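Local atomic coordinates of PatF (Prochloron didemni, PDB entry 4BG2), a protein that belongs to the cyanobactin prenyltransferase family and probably takes part in patellamide biosynthesis, though its own activity is not established. Residues C48-S53 / Y66-N71; I276-I281 / Y299-D304. All blocks are in the same frame, centred on the assembly; numbering follows the deposited sequence.

Contact 1: C48-S53 / Y66-N71; sequences CSVESS and YEVCNN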
loop_
_atom_site.group_PDB
_atom_site.type_symbol
_atom_site.label_atom_id
_atom_site.label_comp_id
_atom_site.label_asym_id
_atom_site.label_seq_id
_atom_site.Cartn_x
_atom_site.Cartn_y
_atom_site.Cartn_z
ATOM N N CYS A 48 1.112 -15.695 1.549
ATOM C CA CYS A 48 0.814 -14.297 1.304
ATOM C C CYS A 48 0.661 -13.490 2.581
ATOM O O CYS A 48 0.321 -14.019 3.634
ATOM C CB CYS A 48 -0.484 -14.183 0.518
ATOM S SG CYS A 48 -0.335 -14.673 -1.221
ATOM N N SER A 49 0.910 -12.194 2.461
ATOM C CA SER A 49 0.505 -11.237 3.468
ATOM C C SER A 49 -0.693 -10.451 2.949
ATOM O O SER A 49 -0.783 -10.142 1.756
ATOM C CB SER A 49 1.669 -10.318 3.855
ATOM O OG SER A 49 1.629 -9.131 3.104
ATOM N N VAL A 50 -1.650 -10.188 3.825
ATOM C CA VAL A 50 -2.801 -9.386 3.480
ATOM C C VAL A 50 -2.728 -8.116 4.284
ATOM O O VAL A 50 -2.698 -8.168 5.528
ATOM C CB VAL A 50 -4.130 -10.096 3.797
ATOM C CG1 VAL A 50 -5.308 -9.190 3.455
ATOM C CG2 VAL A 50 -4.224 -11.429 3.071
ATOM N N GLU A 51 -2.635 -6.985 3.595
ATOM C CA GLU A 51 -2.557 -5.683 4.262
ATOM C C GLU A 51 -3.871 -4.982 4.066
ATOM O O GLU A 51 -4.149 -4.483 2.972
ATOM C CB GLU A 51 -1.426 -4.806 3.702
ATOM C CG GLU A 51 -1.139 -3.574 4.573
ATOM C CD GLU A 51 0.146 -2.819 4.190
ATOM O OE1 GLU A 51 0.509 -2.835 3.006
ATOM O OE2 GLU A 51 0.782 -2.171 5.069
ATOM N N SER A 52 -4.698 -4.991 5.099
ATOM C CA SER A 52 -5.988 -4.326 5.069
ATOM C C SER A 52 -5.829 -2.895 5.616
ATOM O O SER A 52 -4.941 -2.624 6.411
ATOM C CB SER A 52 -7.010 -5.092 5.922
ATOM O OG SER A 52 -7.080 -6.474 5.589
ATOM N N SER A 53 -6.724 -1.999 5.251
ATOM C CA SER A 53 -6.688 -0.661 5.818
ATOM C C SER A 53 -8.057 0.010 5.847
ATOM O O SER A 53 -9.033 -0.461 5.226
ATOM C CB SER A 53 -5.683 0.187 5.051
ATOM O OG SER A 53 -6.080 0.346 3.700
ATOM N N TYR A 66 -7.489 -3.484 0.502
ATOM C CA TYR A 66 -6.555 -4.577 0.696
ATOM C C TYR A 66 -5.417 -4.548 -0.298
ATOM O O TYR A 66 -5.622 -4.277 -1.498
ATOM C CB TYR A 66 -7.260 -5.901 0.467
ATOM C CG TYR A 66 -8.531 -6.058 1.243
ATOM C CD1 TYR A 66 -8.499 -6.476 2.565
ATOM C CD2 TYR A 66 -9.774 -5.826 0.650
ATOM C CE1 TYR A 66 -9.660 -6.627 3.290
ATOM C CE2 TYR A 66 -10.947 -6.001 1.369
ATOM C CZ TYR A 66 -10.874 -6.397 2.696
ATOM O OH TYR A 66 -12.016 -6.570 3.457
ATOM N N GLU A 67 -4.225 -4.870 0.188
ATOM C CA GLU A 67 -3.087 -5.210 -0.660
ATOM C C GLU A 67 -2.639 -6.613 -0.256
ATOM O O GLU A 67 -2.398 -6.872 0.915
ATOM C CB GLU A 67 -1.887 -4.265 -0.459
ATOM C CG GLU A 67 -2.054 -2.821 -0.804
ATOM C CD GLU A 67 -2.632 -2.605 -2.178
ATOM O OE1 GLU A 67 -2.252 -3.309 -3.252
ATOM O OE2 GLU A 67 -3.457 -1.699 -2.099
ATOM N N VAL A 68 -2.508 -7.502 -1.245
ATOM C CA VAL A 68 -2.060 -8.852 -1.035
ATOM C C VAL A 68 -0.836 -9.155 -1.887
ATOM O O VAL A 68 -0.765 -8.805 -3.090
ATOM C CB VAL A 68 -3.185 -9.828 -1.384
ATOM C CG1 VAL A 68 -2.729 -11.274 -1.161
ATOM C CG2 VAL A 68 -4.412 -9.531 -0.535
ATOM N N CYS A 69 0.142 -9.815 -1.290
ATOM C CA CYS A 69 1.245 -10.336 -2.091
ATOM C C CYS A 69 1.918 -11.522 -1.439
ATOM O O CYS A 69 1.815 -11.734 -0.228
ATOM C CB CYS A 69 2.288 -9.249 -2.367
ATOM S SG CYS A 69 3.195 -8.678 -0.898
ATOM N N ASN A 70 2.642 -12.265 -2.271
ATOM C CA ASN A 70 3.470 -13.338 -1.804
ATOM C C ASN A 70 4.593 -12.752 -0.958
ATOM O O ASN A 70 5.185 -11.739 -1.310
ATOM C CB ASN A 70 4.013 -14.141 -2.992
ATOM C CG ASN A 70 4.892 -15.275 -2.555
ATOM O OD1 ASN A 70 6.008 -15.057 -2.082
ATOM N ND2 ASN A 70 4.391 -16.498 -2.677
ATOM N N ASN A 71 4.843 -13.371 0.179
ATOM C CA ASN A 71 5.790 -12.849 1.145
ATOM C C ASN A 71 6.984 -13.778 1.289
ATOM O O ASN A 71 7.740 -13.635 2.226
ATOM C CB ASN A 71 5.093 -12.580 2.498
ATOM C CG ASN A 71 4.517 -13.840 3.147
ATOM O OD1 ASN A 71 4.947 -14.969 2.888
ATOM N ND2 ASN A 71 3.559 -13.638 4.029
#
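Val50 and Val68 lie side by side on one face of an antiparallel hairpin and point the same way. Both have CG1 anti to the backbone N (chi1 178° in Val50), which leaves CG2 beside that nitrogen. Val68 CG2 rests 4.1 Å from Val50 CG2, and its CG1 lies 4.0 Å from Cys48 CB. On the same face, Ser52 OG meets the edge of the Tyr66 ring near its plane, 3.3 Å from Tyr66 CD1. The backbones are joined by two pairs of hydrogen bonds. Glu51 N reaches Glu67 O at 2.7 Å, and Glu67 N returns to Glu51 O. Ser49 and Cys69 bond in the same way, with 2.9 Å from Ser49 N to Cys69 O. At the end of the hairpin, Asn71 folds its amide over the Cys48 peptide. Asn71 ND2 lies 3.2 Å from Cys48 C, and its angle to Cys48 O is too poor for a hydrogen bond. The other face carries Ser49, Glu51, Glu67 and Cys69. Glu51 stays extended from there and its OE2 bonds Tyr246 OH. Glu67 is modelled in two conformers; in the one described, its carboxylate leads away from Glu51 and bonds His124 and Thr120 on strand 116-124, a less certain placement. This polar face lines the barrel interior. The valine and Tyr66 face packs outward against helices 3-25 and 34-42, where Phe37 and Ile41 touch Val68.

Contact 2: I276-I281 / Y299-D304; sequences ITDVAI and YYDQWD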
loop_
_atom_site.group_PDB
_atom_site.type_symbol
_atom_site.label_atom_id
_atom_site.label_comp_id
_atom_site.label_asym_id
_atom_site.label_seq_id
_atom_site.Cartn_x
_atom_site.Cartn_y
_atom_site.Cartn_z
ATOM N N ILE A 276 -1.239 -10.280 13.327
ATOM C CA ILE A 276 -0.741 -9.002 12.882
ATOM C C ILE A 276 0.760 -8.872 13.097
ATOM O O ILE A 276 1.238 -8.957 14.229
ATOM C CB ILE A 276 -1.484 -7.847 13.562
ATOM C CG1 ILE A 276 -2.963 -7.914 13.166
ATOM C CG2 ILE A 276 -0.880 -6.510 13.139
ATOM C CD1 ILE A 276 -3.820 -6.791 13.705
ATOM N N THR A 277 1.496 -8.683 12.002
ATOM C CA THR A 277 2.952 -8.571 12.037
ATOM C C THR A 277 3.411 -7.106 12.097
ATOM O O THR A 277 4.465 -6.818 12.636
ATOM C CB THR A 277 3.595 -9.209 10.797
ATOM O OG1 THR A 277 3.008 -8.650 9.612
ATOM C CG2 THR A 277 3.386 -10.697 10.799
ATOM N N ASP A 278 2.604 -6.196 11.560
ATOM C CA ASP A 278 2.928 -4.783 11.551
ATOM C C ASP A 278 1.692 -3.941 11.228
ATOM O O ASP A 278 0.727 -4.431 10.630
ATOM C CB ASP A 278 4.048 -4.505 10.529
ATOM C CG ASP A 278 3.691 -4.960 9.124
ATOM O OD1 ASP A 278 3.054 -4.166 8.397
ATOM O OD2 ASP A 278 4.047 -6.099 8.724
ATOM N N VAL A 279 1.769 -2.666 11.606
ATOM C CA VAL A 279 0.745 -1.664 11.328
ATOM C C VAL A 279 1.439 -0.457 10.755
ATOM O O VAL A 279 2.652 -0.330 10.859
ATOM C CB VAL A 279 -0.061 -1.272 12.574
ATOM C CG1 VAL A 279 -0.732 -2.507 13.133
ATOM C CG2 VAL A 279 0.825 -0.643 13.667
ATOM N N ALA A 280 0.677 0.404 10.103
ATOM C CA ALA A 280 1.217 1.644 9.610
ATOM C C ALA A 280 0.155 2.700 9.618
ATOM O O ALA A 280 -1.000 2.442 9.309
ATOM C CB ALA A 280 1.789 1.474 8.206
ATOM N N ILE A 281 0.565 3.909 9.960
ATOM C CA ILE A 281 -0.275 5.056 9.822
ATOM C C ILE A 281 0.226 5.874 8.641
ATOM O O ILE A 281 1.402 6.191 8.559
ATOM C CB ILE A 281 -0.258 5.917 11.088
ATOM C CG1 ILE A 281 -0.695 5.085 12.282
ATOM C CG2 ILE A 281 -1.169 7.138 10.912
ATOM C CD1 ILE A 281 -2.104 4.520 12.178
ATOM N N TYR A 299 -3.260 1.023 8.389
ATOM C CA TYR A 299 -2.953 -0.237 7.714
ATOM C C TYR A 299 -2.577 -1.248 8.779
ATOM O O TYR A 299 -1.941 -0.890 9.753
ATOM C CB TYR A 299 -1.752 -0.027 6.780
ATOM C CG TYR A 299 -2.045 0.782 5.556
ATOM C CD1 TYR A 299 -1.983 2.165 5.556
ATOM C CD2 TYR A 299 -2.424 0.141 4.361
ATOM C CE1 TYR A 299 -2.267 2.903 4.388
ATOM C CE2 TYR A 299 -2.701 0.863 3.213
ATOM C CZ TYR A 299 -2.624 2.223 3.225
ATOM O OH TYR A 299 -2.939 2.897 2.059
ATOM N N TYR A 300 -2.970 -2.499 8.598
ATOM C CA TYR A 300 -2.439 -3.593 9.382
ATOM C C TYR A 300 -2.212 -4.792 8.463
ATOM O O TYR A 300 -2.966 -4.991 7.502
ATOM C CB TYR A 300 -3.351 -3.924 10.574
ATOM C CG TYR A 300 -4.712 -4.447 10.222
ATOM C CD1 TYR A 300 -5.762 -3.586 9.970
ATOM C CD2 TYR A 300 -4.957 -5.805 10.181
ATOM C CE1 TYR A 300 -7.022 -4.071 9.667
ATOM C CE2 TYR A 300 -6.215 -6.296 9.893
ATOM C CZ TYR A 300 -7.236 -5.425 9.621
ATOM O OH TYR A 300 -8.472 -5.924 9.300
ATOM N N ASP A 301 -1.188 -5.584 8.780
ATOM C CA ASP A 301 -0.672 -6.640 7.926
ATOM C C ASP A 301 -0.786 -7.966 8.648
ATOM O O ASP A 301 -0.362 -8.090 9.811
ATOM C CB ASP A 301 0.788 -6.335 7.587
ATOM C CG ASP A 301 1.381 -7.267 6.515
ATOM O OD1 ASP A 301 0.636 -7.920 5.747
ATOM O OD2 ASP A 301 2.633 -7.328 6.422
ATOM N N GLN A 302 -1.382 -8.950 7.972
ATOM C CA GLN A 302 -1.554 -10.285 8.508
ATOM C C GLN A 302 -0.941 -11.316 7.561
ATOM O O GLN A 302 -1.077 -11.201 6.326
ATOM C CB GLN A 302 -3.035 -10.561 8.734
ATOM C CG GLN A 302 -3.637 -9.706 9.840
ATOM C CD GLN A 302 -5.133 -9.900 9.980
ATOM O OE1 GLN A 302 -5.884 -9.512 9.098
ATOM N NE2 GLN A 302 -5.569 -10.469 11.099
ATOM N N TRP A 303 -0.243 -12.300 8.135
ATOM C CA TRP A 303 0.447 -13.331 7.365
ATOM C C TRP A 303 -0.348 -14.633 7.436
ATOM O O TRP A 303 -0.718 -15.096 8.514
ATOM C CB TRP A 303 1.919 -13.494 7.828
ATOM C CG TRP A 303 2.821 -12.296 7.395
ATOM C CD1 TRP A 303 2.423 -10.976 7.223
ATOM C CD2 TRP A 303 4.244 -12.314 7.113
ATOM N NE1 TRP A 303 3.494 -10.205 6.835
ATOM C CE2 TRP A 303 4.619 -10.989 6.765
ATOM C CE3 TRP A 303 5.231 -13.316 7.114
ATOM C CZ2 TRP A 303 5.936 -10.648 6.421
ATOM C CZ3 TRP A 303 6.539 -12.972 6.781
ATOM C CH2 TRP A 303 6.877 -11.648 6.436
ATOM N N ASP A 304 -0.612 -15.228 6.266
ATOM C CA ASP A 304 -1.534 -16.362 6.181
ATOM C C ASP A 304 -1.007 -17.675 6.738
ATOM O O ASP A 304 -1.714 -18.663 6.730
ATOM C CB ASP A 304 -2.055 -16.533 4.750
ATOM C CG ASP A 304 -0.974 -16.975 3.762
ATOM O OD1 ASP A 304 0.129 -17.427 4.162
ATOM O OD2 ASP A 304 -1.262 -16.898 2.550
#
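The last two strands of the PatF barrel, 276-284 and 295-303, pair antiparallel here. Ala280 and Tyr299 exchange two backbone hydrogen bonds, and Thr277 N bonds Asp301 O. The disulfide Cys275-Cys306 lies just beyond this end of the pair. Asp278 and Asp301 face each other on the inner side of the sheet. Their OD2 atoms are 3.0 Å apart, Asp278 OD2 to Asp301 OD2, and the carboxylate planes are turned 59° from each other. Their separation alone assigns no bond, and each has its own donor. Thr277 OG1 gives a hydrogen bond to Asp278 OD2 at 2.9 Å. Trp303 NE1, with its partner in the indole plane, reaches Asp301 OD2 at 3.0 Å. Each donor comes from above its carboxylate plane and would probably ease any repulsion. Asp301 OD1 bonds Ser49 OG. Thr277 CG2 sits over one face of the indole, 3.8 Å from the centroid of the five-membered ring of Trp303, a CH-pi contact. An alanine in place of Asp278 would probably leave Thr277 OG1 without this acceptor and open a gap beside Asp301 CB. On the other side of the sheet, Ile276 CD1 packs 3.8 Å from Tyr300 CD2, and Ile276 CG1 lies 3.8 Å from Gln302 CG. Tyr300 OH continues to His22 of helix 3-25, which also touches Gln302 through Phe18. Strand 242-247 flanks strand 276-284, and strand 48-57 flanks strand 295-303.

After helices 3-25 and 34-42, the chain enters strand 48-57, turns sharply and returns along strand 60-70. Contact 1 closes this hairpin. The chain then builds the middle barrel strands and their helices before strand 276-284. Contact 2 closes the excursion through helix 285-288 to strand 295-303. The two contacts follow in series and neither nest nor cross. They meet because strands 48-57 and 295-303 are neighbours and close the barrel. There Val50 N probably bonds Gln302 O at 2.8 Å, and Ser53 packs on Tyr299. Helix 3-25 lies outside this seam and touches residues of both contacts.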